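Local atomic coordinates of archaeal actin homolog (Thermoplasma acidophilum, PDB entry 2FSJ), a protein that polymerizes into bundles of helical filaments in a reaction that requires a nucleoside triphosphate and works best with ATP. Residues G192-V197 with I301-G306; T202-I207 with L218-Q223; N146-V151 with V158-I163. All coordinates share one frame; numbering follows the deposited sequence.

Interactions 1 and 2 are adjoining parts of one four-stranded sheet, ordered 213-222, 202-208, 191-197, 297-303. Their centres are about 9 Å apart, and they touch through strands 191-197 and 202-208, where V194 N and L205 O lie 2.8 Å apart, a probable hydrogen bond. Interaction 1 reaches the nucleotide site directly, since G305 and G306 belong to the ATP-binding residues; in interaction 2 the side chain of T202 is about 7 Å from that of S307, another of them. Interaction 3 belongs to the separate seven-stranded sheet of the other half of the molecule, its centre about 33 Å from that of interaction 1 and about 34 Å from that of interaction 2.

Interaction 1 (G192-V197 with I301-G306); sequences GVVIDV and IPVGGG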
loop_
_atom_site.group_PDB
_atom_site.type_symbol
_atom_site.label_atom_id
_atom_site.label_comp_id
_atom_site.label_asym_id
_atom_site.label_seq_id
_atom_site.Cartn_x
_atom_site.Cartn_y
_atom_site.Cartn_z
ATOM N N GLY A 192 -1.954 1.156 -20.593
ATOM C CA GLY A 192 -1.126 1.543 -19.458
ATOM C C GLY A 192 -0.880 0.273 -18.643
ATOM O O GLY A 192 -1.785 -0.495 -18.403
ATOM N N VAL A 193 0.331 0.088 -18.171
ATOM C CA VAL A 193 0.663 -1.013 -17.303
ATOM C C VAL A 193 1.209 -0.451 -15.996
ATOM O O VAL A 193 2.276 0.191 -15.950
ATOM C CB VAL A 193 1.660 -2.038 -17.968
ATOM C CG1 VAL A 193 1.940 -3.195 -16.993
ATOM C CG2 VAL A 193 1.103 -2.584 -19.251
ATOM N N VAL A 194 0.468 -0.685 -14.918
ATOM C CA VAL A 194 0.840 -0.214 -13.591
ATOM C C VAL A 194 1.468 -1.373 -12.840
ATOM O O VAL A 194 0.828 -2.411 -12.683
ATOM C CB VAL A 194 -0.403 0.287 -12.785
ATOM C CG1 VAL A 194 0.025 0.733 -11.393
ATOM C CG2 VAL A 194 -1.088 1.492 -13.556
ATOM N N ILE A 195 2.719 -1.205 -12.423
ATOM C CA ILE A 195 3.512 -2.247 -11.782
ATOM C C ILE A 195 3.771 -1.805 -10.333
ATOM O O ILE A 195 4.538 -0.868 -10.075
ATOM C CB ILE A 195 4.820 -2.463 -12.555
ATOM C CG1 ILE A 195 4.534 -2.847 -14.016
ATOM C CG2 ILE A 195 5.662 -3.553 -11.864
ATOM C CD1 ILE A 195 5.730 -2.679 -14.937
ATOM N N ASP A 196 3.064 -2.416 -9.388
ATOM C CA ASP A 196 3.095 -1.993 -7.975
ATOM C C ASP A 196 3.916 -2.992 -7.169
ATOM O O ASP A 196 3.447 -4.072 -6.874
ATOM C CB ASP A 196 1.666 -1.973 -7.500
ATOM C CG ASP A 196 1.481 -1.324 -6.150
ATOM O OD1 ASP A 196 2.463 -1.122 -5.402
ATOM O OD2 ASP A 196 0.333 -0.996 -5.771
ATOM N N VAL A 197 5.153 -2.642 -6.849
ATOM C CA VAL A 197 6.053 -3.555 -6.178
ATOM C C VAL A 197 5.900 -3.297 -4.683
ATOM O O VAL A 197 6.306 -2.238 -4.175
ATOM C CB VAL A 197 7.562 -3.352 -6.561
ATOM C CG1 VAL A 197 8.383 -4.436 -5.899
ATOM C CG2 VAL A 197 7.763 -3.463 -8.053
ATOM N N ILE A 301 4.058 2.271 -15.682
ATOM C CA ILE A 301 3.880 3.107 -14.516
ATOM C C ILE A 301 4.274 2.357 -13.237
ATOM O O ILE A 301 3.480 1.623 -12.647
ATOM C CB ILE A 301 2.428 3.637 -14.452
ATOM C CG1 ILE A 301 2.037 4.336 -15.765
ATOM C CG2 ILE A 301 2.247 4.567 -13.262
ATOM C CD1 ILE A 301 0.539 4.465 -15.996
ATOM N N PRO A 302 5.524 2.486 -12.840
ATOM C CA PRO A 302 5.961 1.831 -11.605
ATOM C C PRO A 302 5.512 2.609 -10.384
ATOM O O PRO A 302 5.755 3.822 -10.290
ATOM C CB PRO A 302 7.468 1.809 -11.738
ATOM C CG PRO A 302 7.715 2.169 -13.241
ATOM C CD PRO A 302 6.642 3.104 -13.568
ATOM N N VAL A 303 4.851 1.907 -9.467
ATOM C CA VAL A 303 4.350 2.479 -8.231
ATOM C C VAL A 303 4.707 1.541 -7.078
ATOM O O VAL A 303 5.379 0.544 -7.272
ATOM C CB VAL A 303 2.833 2.759 -8.252
ATOM C CG1 VAL A 303 2.433 3.847 -9.312
ATOM C CG2 VAL A 303 2.005 1.501 -8.409
ATOM N N GLY A 304 4.327 1.922 -5.865
ATOM C CA GLY A 304 4.700 1.171 -4.675
ATOM C C GLY A 304 6.079 1.530 -4.153
ATOM O O GLY A 304 6.921 2.131 -4.877
ATOM N N GLY A 305 6.334 1.097 -2.907
ATOM C CA GLY A 305 7.639 1.255 -2.243
ATOM C C GLY A 305 8.837 0.629 -2.951
ATOM O O GLY A 305 9.934 1.208 -2.994
ATOM N N GLY A 306 8.641 -0.545 -3.535
ATOM C CA GLY A 306 9.664 -1.204 -4.331
ATOM C C GLY A 306 10.141 -0.446 -5.564
ATOM O O GLY A 306 11.272 -0.569 -5.972
#
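V303 lays its CG2 methyl across the root of the D196 side chain, 3.6 Å from D196 CB. The same methyl meets V194 CG1 at 3.7 Å, so it touches two residues of the neighbouring strand. The torsion explains this: chi1 of -64° sets CG1 anti to the carbonyl carbon and leaves CG2 between the backbone N and the carbonyl carbon, on the side of V194 and D196. V194 CG2 extends the row to I301 CD1 at 4.2 Å. These four side chains share one face of the sheet, while I195 and P302 occupy the other.

The strands run parallel, 21° apart in direction. I301 N donates to V193 O and I195 N to I301 O; I195 O then takes V303 N at 2.9 Å in an almost straight bond (174°), and V197 N reaches V303 O at a longer 3.2 Å. P302 has no amide hydrogen, yet the pairing loses nothing, because I195 bonds to the residues before and after it.

Past V303 the chain turns. G304 CA comes within 3.3 Å of D196 OD1, and a CB there would clash with this oxygen and with V197 O. G306 N closes the turn on V197 O at 3.0 Å; a CB on G306 would strike V197 CG1. A glycine-rich turn directly after a strand is consistent with the adenosine motif of the actin superfamily, and G305 and G306 are ATP-binding residues.

Strand 202-208 flanks 192-197 on its other edge, F314 packs on I195 and V197, and helix 307-310 follows the turn, with S307 OG hydrogen-bonded to V303 O.

Interaction 2 (T202-I207 with L218-Q223); sequences TDVLTI and LSFSLQ
V204 packs against one face of the F220 ring in a CH-pi contact: its CB is 3.9 Å from the ring centroid and 18° off the ring normal. Both methyls reach the rim, CG1 at 3.7 Å from F220 CZ and CG2 at 3.7 Å from F220 CE1. The ring is brought there by chi1 of 51°, which places CG between the backbone N and the carbonyl carbon and lets the side chain run alongside V204. Within the same strand, L222 CG meets the ring edge in its plane.

Reciprocal backbone bonds join T202 to L222 and V204 to F220. Beyond V204, side chains take over the pairing. T206 OG1, turned beside its own backbone N (chi1 -66°), donates to L218 O at 2.8 Å from above the carbonyl plane, while CG2 is 3.7 Å from L218 CB. S219 OG accepts T206 N at 3.0 Å and is also hydrogen-bonded to V215 O, two partners that fix its rotation. A valine in place of T206 would probably leave L218 O without this hydroxyl and weaken the tie between the strands here. On the other face of the sheet, with D203 and S221, a water bridges this non-hydrogen-bonded pair, donating to D203 OD1 at 2.9 Å and lying 2.7 Å from S221 OG.

The contact is part of the beta hairpin of strands 202-208 and 213-222, the latter outermost in its sheet within the chain. Helix 268-290 covers the T202, V204, F220 and L222 face through I282, N285, I286 and N289, whereas helix 173-182 meets L205 and I207.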
loop_
_atom_site.group_PDB
_atom_site.type_symbol
_atom_site.label_atom_id
_atom_site.label_comp_id
_atom_site.label_asym_id
_atom_site.label_seq_id
_atom_site.Cartn_x
_atom_site.Cartn_y
_atom_site.Cartn_z
ATOM N N THR A 202 3.733 -8.307 -6.110
ATOM C CA THR A 202 3.763 -7.327 -7.171
ATOM C C THR A 202 2.456 -7.395 -8.007
ATOM O O THR A 202 2.159 -8.378 -8.681
ATOM C CB THR A 202 5.033 -7.521 -8.048
ATOM O OG1 THR A 202 6.213 -7.310 -7.243
ATOM C CG2 THR A 202 5.092 -6.418 -9.184
ATOM N N ASP A 203 1.683 -6.318 -7.938
ATOM C CA ASP A 203 0.345 -6.239 -8.536
ATOM C C ASP A 203 0.535 -5.525 -9.867
ATOM O O ASP A 203 1.015 -4.358 -9.921
ATOM C CB ASP A 203 -0.538 -5.437 -7.602
ATOM C CG ASP A 203 -1.995 -5.538 -7.936
ATOM O OD1 ASP A 203 -2.618 -6.534 -7.465
ATOM O OD2 ASP A 203 -2.582 -4.691 -8.675
ATOM N N VAL A 204 0.136 -6.195 -10.935
ATOM C CA VAL A 204 0.256 -5.655 -12.283
ATOM C C VAL A 204 -1.147 -5.450 -12.810
ATOM O O VAL A 204 -1.918 -6.415 -12.967
ATOM C CB VAL A 204 1.042 -6.574 -13.183
ATOM C CG1 VAL A 204 1.123 -6.017 -14.644
ATOM C CG2 VAL A 204 2.444 -6.866 -12.550
ATOM N N LEU A 205 -1.476 -4.197 -13.064
ATOM C CA LEU A 205 -2.768 -3.846 -13.616
ATOM C C LEU A 205 -2.582 -3.223 -15.002
ATOM O O LEU A 205 -1.914 -2.173 -15.154
ATOM C CB LEU A 205 -3.506 -2.901 -12.674
ATOM C CG LEU A 205 -4.853 -2.625 -13.338
ATOM C CD1 LEU A 205 -6.028 -3.335 -12.720
ATOM C CD2 LEU A 205 -5.082 -1.201 -13.709
ATOM N N THR A 206 -3.130 -3.907 -16.005
ATOM C CA THR A 206 -3.136 -3.410 -17.388
ATOM C C THR A 206 -4.479 -2.752 -17.646
ATOM O O THR A 206 -5.513 -3.316 -17.361
ATOM C CB THR A 206 -2.851 -4.565 -18.357
ATOM O OG1 THR A 206 -1.516 -5.020 -18.134
ATOM C CG2 THR A 206 -2.873 -4.108 -19.839
ATOM N N ILE A 207 -4.411 -1.516 -18.110
ATOM C CA ILE A 207 -5.569 -0.666 -18.369
ATOM C C ILE A 207 -5.618 -0.218 -19.839
ATOM O O ILE A 207 -4.608 0.145 -20.419
ATOM C CB ILE A 207 -5.520 0.528 -17.371
ATOM C CG1 ILE A 207 -6.900 1.129 -17.137
ATOM C CG2 ILE A 207 -4.476 1.564 -17.771
ATOM C CD1 ILE A 207 -6.933 2.176 -15.968
ATOM N N LEU A 218 -4.808 -9.392 -18.838
ATOM C CA LEU A 218 -3.431 -8.897 -18.835
ATOM C C LEU A 218 -3.081 -8.318 -17.463
ATOM O O LEU A 218 -2.117 -7.592 -17.350
ATOM C CB LEU A 218 -3.240 -7.810 -19.911
ATOM C CG LEU A 218 -3.425 -8.279 -21.373
ATOM C CD1 LEU A 218 -3.122 -7.148 -22.330
ATOM C CD2 LEU A 218 -2.602 -9.501 -21.694
ATOM N N SER A 219 -3.868 -8.671 -16.444
ATOM C CA SER A 219 -3.695 -8.134 -15.102
ATOM C C SER A 219 -3.546 -9.319 -14.172
ATOM O O SER A 219 -4.202 -10.330 -14.336
ATOM C CB SER A 219 -4.900 -7.246 -14.701
ATOM O OG SER A 219 -5.029 -6.143 -15.602
ATOM N N PHE A 220 -2.686 -9.211 -13.182
ATOM C CA PHE A 220 -2.284 -10.401 -12.413
ATOM C C PHE A 220 -1.431 -9.990 -11.216
ATOM O O PHE A 220 -0.991 -8.838 -11.147
ATOM C CB PHE A 220 -1.490 -11.389 -13.310
ATOM C CG PHE A 220 -0.336 -10.748 -14.063
ATOM C CD1 PHE A 220 0.939 -10.681 -13.521
ATOM C CD2 PHE A 220 -0.526 -10.236 -15.335
ATOM C CE1 PHE A 220 1.971 -10.082 -14.245
ATOM C CE2 PHE A 220 0.495 -9.649 -16.024
ATOM C CZ PHE A 220 1.718 -9.545 -15.487
ATOM N N SER A 221 -1.180 -10.923 -10.302
ATOM C CA SER A 221 -0.470 -10.646 -9.044
ATOM C C SER A 221 0.643 -11.637 -8.956
ATOM O O SER A 221 0.377 -12.843 -9.058
ATOM C CB SER A 221 -1.380 -10.834 -7.824
ATOM O OG SER A 221 -0.664 -10.554 -6.593
ATOM N N LEU A 222 1.884 -11.142 -8.841
ATOM C CA LEU A 222 3.053 -11.999 -8.748
ATOM C C LEU A 222 3.411 -12.137 -7.271
ATOM O O LEU A 222 3.431 -11.166 -6.536
ATOM C CB LEU A 222 4.220 -11.386 -9.514
ATOM C CG LEU A 222 4.034 -11.132 -11.009
ATOM C CD1 LEU A 222 5.238 -10.361 -11.570
ATOM C CD2 LEU A 222 3.792 -12.445 -11.751
ATOM N N GLN A 223 3.690 -13.340 -6.812
ATOM C CA GLN A 223 3.981 -13.534 -5.396
ATOM C C GLN A 223 5.479 -13.311 -5.101
ATOM O O GLN A 223 6.205 -14.232 -4.659
ATOM C CB GLN A 223 3.461 -14.905 -4.920
ATOM C CG GLN A 223 1.904 -15.105 -5.186
ATOM C CD GLN A 223 1.017 -14.130 -4.421
ATOM O OE1 GLN A 223 1.165 -13.987 -3.210
ATOM N NE2 GLN A 223 0.078 -13.437 -5.145
HETATM O O HOH W 1 -1.839 -8.394 -5.410
#

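Interaction 3 (N146-V151 with V158-I163); sequences NKVLTV and VRQFNI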
loop_
_atom_site.group_PDB
_atom_site.type_symbol
_atom_site.label_atom_id
_atom_site.label_comp_id
_atom_site.label_asym_id
_atom_site.label_seq_id
_atom_site.Cartn_x
_atom_site.Cartn_y
_atom_site.Cartn_z
ATOM N N ASN A 146 -22.733 1.540 6.493
ATOM C CA ASN A 146 -23.825 1.726 7.467
ATOM C C ASN A 146 -23.494 1.168 8.836
ATOM O O ASN A 146 -24.373 0.599 9.507
ATOM C CB ASN A 146 -25.090 1.044 6.952
ATOM C CG ASN A 146 -25.507 1.574 5.617
ATOM O OD1 ASN A 146 -25.636 0.809 4.626
ATOM N ND2 ASN A 146 -25.709 2.870 5.551
ATOM N N LYS A 147 -22.208 1.271 9.217
ATOM C CA LYS A 147 -21.771 0.973 10.576
ATOM C C LYS A 147 -21.372 2.284 11.226
ATOM O O LYS A 147 -20.760 3.125 10.583
ATOM C CB LYS A 147 -20.556 0.077 10.606
ATOM C CG LYS A 147 -20.666 -1.287 9.918
ATOM C CD LYS A 147 -21.763 -2.174 10.350
ATOM C CE LYS A 147 -21.789 -3.497 9.527
ATOM N NZ LYS A 147 -22.716 -3.407 8.407
ATOM N N VAL A 148 -21.671 2.407 12.516
ATOM C CA VAL A 148 -21.126 3.462 13.357
ATOM C C VAL A 148 -19.857 2.971 14.039
ATOM O O VAL A 148 -19.862 1.991 14.768
ATOM C CB VAL A 148 -22.158 3.901 14.396
ATOM C CG1 VAL A 148 -21.577 4.823 15.447
ATOM C CG2 VAL A 148 -23.339 4.595 13.676
ATOM N N LEU A 149 -18.754 3.632 13.754
ATOM C CA LEU A 149 -17.495 3.322 14.404
ATOM C C LEU A 149 -17.200 4.322 15.477
ATOM O O LEU A 149 -17.209 5.526 15.235
ATOM C CB LEU A 149 -16.372 3.405 13.385
ATOM C CG LEU A 149 -16.507 2.644 12.058
ATOM C CD1 LEU A 149 -15.078 2.676 11.417
ATOM C CD2 LEU A 149 -17.026 1.230 12.213
ATOM N N THR A 150 -16.962 3.836 16.676
ATOM C CA THR A 150 -16.712 4.685 17.826
ATOM C C THR A 150 -15.307 4.389 18.304
ATOM O O THR A 150 -15.043 3.269 18.759
ATOM C CB THR A 150 -17.678 4.315 18.924
ATOM O OG1 THR A 150 -19.017 4.443 18.405
ATOM C CG2 THR A 150 -17.582 5.280 20.050
ATOM N N VAL A 151 -14.432 5.383 18.216
ATOM C CA VAL A 151 -13.031 5.213 18.603
ATOM C C VAL A 151 -12.755 6.031 19.876
ATOM O O VAL A 151 -13.050 7.230 19.921
ATOM C CB VAL A 151 -12.106 5.712 17.486
ATOM C CG1 VAL A 151 -10.639 5.405 17.796
ATOM C CG2 VAL A 151 -12.534 5.165 16.142
ATOM N N VAL A 158 -13.682 10.473 22.730
ATOM C CA VAL A 158 -14.401 9.613 21.788
ATOM C C VAL A 158 -14.670 10.388 20.507
ATOM O O VAL A 158 -15.139 11.517 20.530
ATOM C CB VAL A 158 -15.761 9.143 22.364
ATOM C CG1 VAL A 158 -16.647 8.479 21.327
ATOM C CG2 VAL A 158 -15.530 8.242 23.557
ATOM N N ARG A 159 -14.362 9.751 19.377
ATOM C CA ARG A 159 -14.722 10.246 18.082
ATOM C C ARG A 159 -15.560 9.174 17.370
ATOM O O ARG A 159 -15.188 7.998 17.315
ATOM C CB ARG A 159 -13.471 10.565 17.285
ATOM C CG ARG A 159 -12.648 11.706 17.841
ATOM C CD ARG A 159 -11.446 12.090 16.995
ATOM N NE ARG A 159 -10.505 12.823 17.800
ATOM C CZ ARG A 159 -9.215 12.996 17.525
ATOM N NH1 ARG A 159 -8.675 12.582 16.392
ATOM N NH2 ARG A 159 -8.474 13.614 18.390
ATOM N N GLN A 160 -16.645 9.601 16.769
ATOM C CA GLN A 160 -17.580 8.706 16.121
ATOM C C GLN A 160 -17.744 8.981 14.619
ATOM O O GLN A 160 -17.859 10.147 14.188
ATOM C CB GLN A 160 -18.933 8.789 16.861
ATOM C CG GLN A 160 -19.688 7.531 16.796
ATOM C CD GLN A 160 -20.854 7.448 17.798
ATOM O OE1 GLN A 160 -21.023 6.457 18.511
ATOM N NE2 GLN A 160 -21.638 8.453 17.805
ATOM N N PHE A 161 -17.767 7.916 13.821
ATOM C CA PHE A 161 -17.793 7.993 12.352
ATOM C C PHE A 161 -18.898 7.066 11.827
ATOM O O PHE A 161 -18.960 5.860 12.176
ATOM C CB PHE A 161 -16.413 7.574 11.768
ATOM C CG PHE A 161 -15.240 8.291 12.393
ATOM C CD1 PHE A 161 -14.805 9.540 11.897
ATOM C CD2 PHE A 161 -14.583 7.749 13.482
ATOM C CE1 PHE A 161 -13.718 10.188 12.450
ATOM C CE2 PHE A 161 -13.475 8.414 14.061
ATOM C CZ PHE A 161 -13.070 9.661 13.551
ATOM N N ASN A 162 -19.784 7.630 11.014
ATOM C CA ASN A 162 -20.868 6.905 10.369
ATOM C C ASN A 162 -20.472 6.684 8.951
ATOM O O ASN A 162 -20.355 7.639 8.145
ATOM C CB ASN A 162 -22.178 7.675 10.391
ATOM C CG ASN A 162 -23.353 6.888 9.728
ATOM O OD1 ASN A 162 -23.369 5.635 9.656
ATOM N ND2 ASN A 162 -24.335 7.629 9.245
ATOM N N ILE A 163 -20.180 5.440 8.629
ATOM C CA ILE A 163 -19.715 5.154 7.300
ATOM C C ILE A 163 -20.971 4.973 6.471
ATOM O O ILE A 163 -21.653 3.955 6.635
ATOM C CB ILE A 163 -18.847 3.852 7.272
ATOM C CG1 ILE A 163 -17.706 3.943 8.319
ATOM C CG2 ILE A 163 -18.412 3.629 5.854
ATOM C CD1 ILE A 163 -16.519 2.909 8.180
#
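T150 and Q160 run side by side, and T150 OG1 donates to Q160 OE1 at 2.8 Å. The hydroxyl lies in the amide's carbonyl plane, at a C=O...donor angle of 117°, and so uses a lone pair. Q160 is stretched out, its CG roughly anti to the backbone N (chi1 -150°), which also brings OE1 to 3.5 Å from V148 CG1.

Backbone groups pair reciprocally across the strands. L149 N gives to F161 O at 2.7 Å and F161 N returns to L149 O at 2.8 Å; V151 and R159 exchange an equivalent pair of bonds. I163 N gives to K147 O at 3.1 Å, and at the end of the pairing the bond from N146 N to I163 O is weak, bent to 129°.

The charged and amide ends find partners outside the two segments. N162 ND2 bonds to D121 OD1, K147 NZ to the carbonyls of E142 and E145, and R159 pairs with E157 in a salt bridge and with W109 in a cation-pi contact. On the face that K147 and R159 share with L149, V151, F161 and I163, apolar groups meet in the middle: L149 CD1 touches I163 CD1 at 3.6 Å, and V151 CG2 meets the F161 ring at its edge, 4.0 Å from CE2.

Strands 147-152 and 158-170 form an antiparallel beta hairpin at the edge of the seven-stranded sheet within the chain; 158-170 joins it to strand 120-128, and helix 101-111 packs on L149, V151 and F161.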